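Local coordinates for FYVE-finger-containing Rab5 effector protein rabenosyn-5 (PDB 1Z0J), which acts as a Rab5 effector and binds Rab GTPases, here through a minimal Rab-binding domain folded as a helical hairpin, at residues Q16-I21 against E46-L51. Numbering follows the deposited sequence.
Sequences QQIDNI and ELKHTL
Gln-17 NE2 donates two hydrogen bonds to the chain of another protein, one to an aromatic side chain and one to its backbone. The other end of the same amide, OE1, takes a third bond from Asn-20 ND2 at 3.2 Å, one turn on; the donor sits above the carbonyl plane of Gln-17. Held at both ends, the amide has its flip settled. CG stands anti to the backbone N (chi1 -178°) and the chain bends at chi2, so the methylene CG lies 3.9 Å from Leu-47 CD1 while the polar end turns to the partner.

Leu-47 is the hub on the facing helix. Its CB meets Ile-18 CG1 at 3.7 Å, the two side chains lying alongside and pointing opposite ways. Its CD1 reaches Ile-21 CG1, also at 3.7 Å, with the side chains nearly perpendicular. Further along, Ile-18 CD1 touches Leu-51 CD2 at 4.1 Å, one side chain set squarely across the other, and Lys-48 CG comes within 4.4 Å of Ile-18 CD1.

The axes of 16-21 and 46-51 come within 10.1 Å and run nearly antiparallel (162°), their parent helices 11-30 and 34-54 forming the arms of a helical hairpin. Between the two segments the hold is van der Waals packing of carbon atoms, chiefly those of Ile-18, Ile-21, Leu-47 and Leu-51. Leu-47 serves both the hairpin core and the partner, where it packs on an aromatic side chain of the other protein; together with the bonds from Gln-17 NE2, this is consistent with a Rab-binding surface.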
ATOM      1  N   GLN B  16      -4.074 -14.103 -13.285  1.00 21.95           N
ATOM      2  CA  GLN B  16      -3.221 -14.590 -12.195  1.00 21.01           C
ATOM      3  C   GLN B  16      -3.568 -13.960 -10.838  1.00 19.97           C
ATOM      4  O   GLN B  16      -3.557 -14.643  -9.815  1.00 19.75           O
ATOM      5  CB  GLN B  16      -1.745 -14.387 -12.526  1.00 21.31           C
ATOM      6  N   GLN B  17      -3.887 -12.666 -10.839  1.00 18.72           N
ATOM      7  CA  GLN B  17      -4.269 -11.982  -9.595  1.00 16.76           C
ATOM      8  C   GLN B  17      -5.628 -12.459  -9.074  1.00 17.62           C
ATOM      9  O   GLN B  17      -5.832 -12.569  -7.863  1.00 16.52           O
ATOM     10  CB  GLN B  17      -4.223 -10.457  -9.760  1.00 16.48           C
ATOM     11  CG  GLN B  17      -4.569  -9.655  -8.481  1.00 16.10           C
ATOM     12  CD  GLN B  17      -3.608  -9.869  -7.305  1.00 15.45           C
ATOM     13  OE1 GLN B  17      -2.557 -10.512  -7.438  1.00 15.75           O
ATOM     14  NE2 GLN B  17      -3.976  -9.331  -6.141  1.00 14.08           N
ATOM     15  N   ILE B  18      -6.544 -12.763  -9.999  1.00 18.28           N
ATOM     16  CA  ILE B  18      -7.820 -13.393  -9.650  1.00 19.88           C
ATOM     17  C   ILE B  18      -7.537 -14.707  -8.919  1.00 19.74           C
ATOM     18  O   ILE B  18      -8.093 -14.964  -7.852  1.00 20.12           O
ATOM     19  CB  ILE B  18      -8.713 -13.615 -10.912  1.00 19.98           C
ATOM     20  CG1 ILE B  18      -9.322 -12.286 -11.371  1.00 22.37           C
ATOM     21  CG2 ILE B  18      -9.818 -14.645 -10.645  1.00 22.37           C
ATOM     22  CD1 ILE B  18      -9.987 -12.329 -12.738  1.00 18.89           C
ATOM     23  N   ASP B  19      -6.643 -15.513  -9.485  1.00 21.92           N
ATOM     24  CA  ASP B  19      -6.217 -16.752  -8.845  1.00 23.87           C
ATOM     25  C   ASP B  19      -5.536 -16.490  -7.493  1.00 24.47           C
ATOM     26  O   ASP B  19      -5.743 -17.239  -6.544  1.00 22.27           O
ATOM     27  CB  ASP B  19      -5.321 -17.578  -9.780  1.00 26.00           C
ATOM     28  CG  ASP B  19      -6.097 -18.221 -10.931  1.00 28.76           C
ATOM     29  OD1 ASP B  19      -7.347 -18.160 -10.934  1.00 29.50           O
ATOM     30  OD2 ASP B  19      -5.453 -18.794 -11.837  1.00 31.61           O
ATOM     31  N   ASN B  20      -4.755 -15.410  -7.399  1.00 19.91           N
ATOM     32  CA  ASN B  20      -4.138 -15.014  -6.129  1.00 21.71           C
ATOM     33  C   ASN B  20      -5.169 -14.649  -5.047  1.00 20.34           C
ATOM     34  O   ASN B  20      -5.079 -15.117  -3.912  1.00 19.87           O
ATOM     35  CB  ASN B  20      -3.147 -13.865  -6.358  1.00 19.13           C
ATOM     36  CG  ASN B  20      -2.233 -13.617  -5.164  1.00 20.33           C
ATOM     37  OD1 ASN B  20      -1.856 -14.539  -4.441  1.00 23.48           O
ATOM     38  ND2 ASN B  20      -1.866 -12.356  -4.962  1.00 18.75           N
ATOM     39  N   ILE B  21      -6.152 -13.816  -5.397  1.00 18.61           N
ATOM     40  CA  ILE B  21      -7.222 -13.454  -4.457  1.00 19.93           C
ATOM     41  C   ILE B  21      -8.076 -14.672  -4.063  1.00 21.11           C
ATOM     42  O   ILE B  21      -8.485 -14.790  -2.906  1.00 20.46           O
ATOM     43  CB  ILE B  21      -8.103 -12.273  -4.984  1.00 18.21           C
ATOM     44  CG1 ILE B  21      -7.259 -10.996  -5.158  1.00 14.91           C
ATOM     45  CG2 ILE B  21      -9.312 -12.015  -4.078  1.00 20.65           C
ATOM     46  CD1 ILE B  21      -6.555 -10.475  -3.893  1.00 16.03           C
ATOM     47  N   GLU B  46     -14.383  -7.028  -8.238  1.00 16.77           N
ATOM     48  CA  GLU B  46     -13.832  -5.917  -9.006  1.00 17.36           C
ATOM     49  C   GLU B  46     -12.863  -6.374 -10.096  1.00 14.88           C
ATOM     50  O   GLU B  46     -12.885  -5.849 -11.213  1.00 16.96           O
ATOM     51  CB  GLU B  46     -13.197  -4.884  -8.072  1.00 20.71           C
ATOM     52  CG  GLU B  46     -14.250  -4.026  -7.372  1.00 27.17           C
ATOM     53  CD  GLU B  46     -13.882  -3.642  -5.951  1.00 33.04           C
ATOM     54  OE1 GLU B  46     -12.688  -3.705  -5.593  1.00 36.17           O
ATOM     55  OE2 GLU B  46     -14.802  -3.267  -5.190  1.00 36.42           O
ATOM     56  N   LEU B  47     -12.017  -7.352  -9.773  1.00 14.38           N
ATOM     57  CA  LEU B  47     -11.113  -7.931 -10.761  1.00 13.55           C
ATOM     58  C   LEU B  47     -11.894  -8.593 -11.893  1.00 14.12           C
ATOM     59  O   LEU B  47     -11.548  -8.430 -13.069  1.00 14.25           O
ATOM     60  CB  LEU B  47     -10.172  -8.944 -10.104  1.00 14.80           C
ATOM     61  CG  LEU B  47      -9.168  -8.425  -9.068  1.00 14.33           C
ATOM     62  CD1 LEU B  47      -8.501  -9.590  -8.369  1.00 14.88           C
ATOM     63  CD2 LEU B  47      -8.122  -7.495  -9.695  1.00 17.49           C
ATOM     64  N   LYS B  48     -12.947  -9.329 -11.544  1.00 14.17           N
ATOM     65  CA  LYS B  48     -13.791  -9.981 -12.546  1.00 16.32           C
ATOM     66  C   LYS B  48     -14.520  -8.971 -13.441  1.00 14.99           C
ATOM     67  O   LYS B  48     -14.649  -9.187 -14.645  1.00 16.47           O
ATOM     68  CB  LYS B  48     -14.783 -10.932 -11.872  1.00 16.66           C
ATOM     69  CG  LYS B  48     -14.144 -12.206 -11.344  1.00 17.10           C
ATOM     70  CD  LYS B  48     -15.173 -13.126 -10.693  1.00 23.82           C
ATOM     71  CE  LYS B  48     -14.592 -14.510 -10.449  1.00 31.43           C
ATOM     72  NZ  LYS B  48     -15.626 -15.493 -10.018  1.00 36.95           N
ATOM     73  N   HIS B  49     -14.972  -7.860 -12.864  1.00 15.53           N
ATOM     74  CA  HIS B  49     -15.601  -6.779 -13.635  1.00 16.19           C
ATOM     75  C   HIS B  49     -14.621  -6.172 -14.636  1.00 17.88           C
ATOM     76  O   HIS B  49     -14.967  -5.937 -15.799  1.00 16.16           O
ATOM     77  CB  HIS B  49     -16.154  -5.690 -12.706  1.00 17.30           C
ATOM     78  CG  HIS B  49     -16.798  -4.543 -13.429  1.00 20.09           C
ATOM     79  ND1 HIS B  49     -16.097  -3.424 -13.827  1.00 27.36           N
ATOM     80  CD2 HIS B  49     -18.077  -4.344 -13.822  1.00 25.83           C
ATOM     81  CE1 HIS B  49     -16.916  -2.587 -14.436  1.00 22.30           C
ATOM     82  NE2 HIS B  49     -18.125  -3.120 -14.443  1.00 22.78           N
ATOM     83  N   THR B  50     -13.398  -5.920 -14.184  1.00 15.87           N
ATOM     84  CA  THR B  50     -12.352  -5.401 -15.062  1.00 16.69           C
ATOM     85  C   THR B  50     -12.039  -6.376 -16.202  1.00 14.08           C
ATOM     86  O   THR B  50     -11.839  -5.951 -17.346  1.00 14.91           O
ATOM     87  CB  THR B  50     -11.077  -5.063 -14.268  1.00 20.29           C
ATOM     88  OG1 THR B  50     -11.396  -4.085 -13.273  1.00 23.84           O
ATOM     89  CG2 THR B  50      -9.990  -4.514 -15.182  1.00 21.70           C
ATOM     90  N   LEU B  51     -11.988  -7.671 -15.892  1.00 13.02           N
ATOM     91  CA  LEU B  51     -11.779  -8.704 -16.911  1.00 14.69           C
ATOM     92  C   LEU B  51     -12.897  -8.713 -17.956  1.00 15.29           C
ATOM     93  O   LEU B  51     -12.636  -8.750 -19.167  1.00 14.57           O
ATOM     94  CB  LEU B  51     -11.630 -10.091 -16.273  1.00 15.17           C
ATOM     95  CG  LEU B  51     -11.401 -11.252 -17.250  1.00 17.05           C
ATOM     96  CD1 LEU B  51     -10.084 -11.121 -18.024  1.00 21.97           C
ATOM     97  CD2 LEU B  51     -11.449 -12.580 -16.513  1.00 21.95           C
TER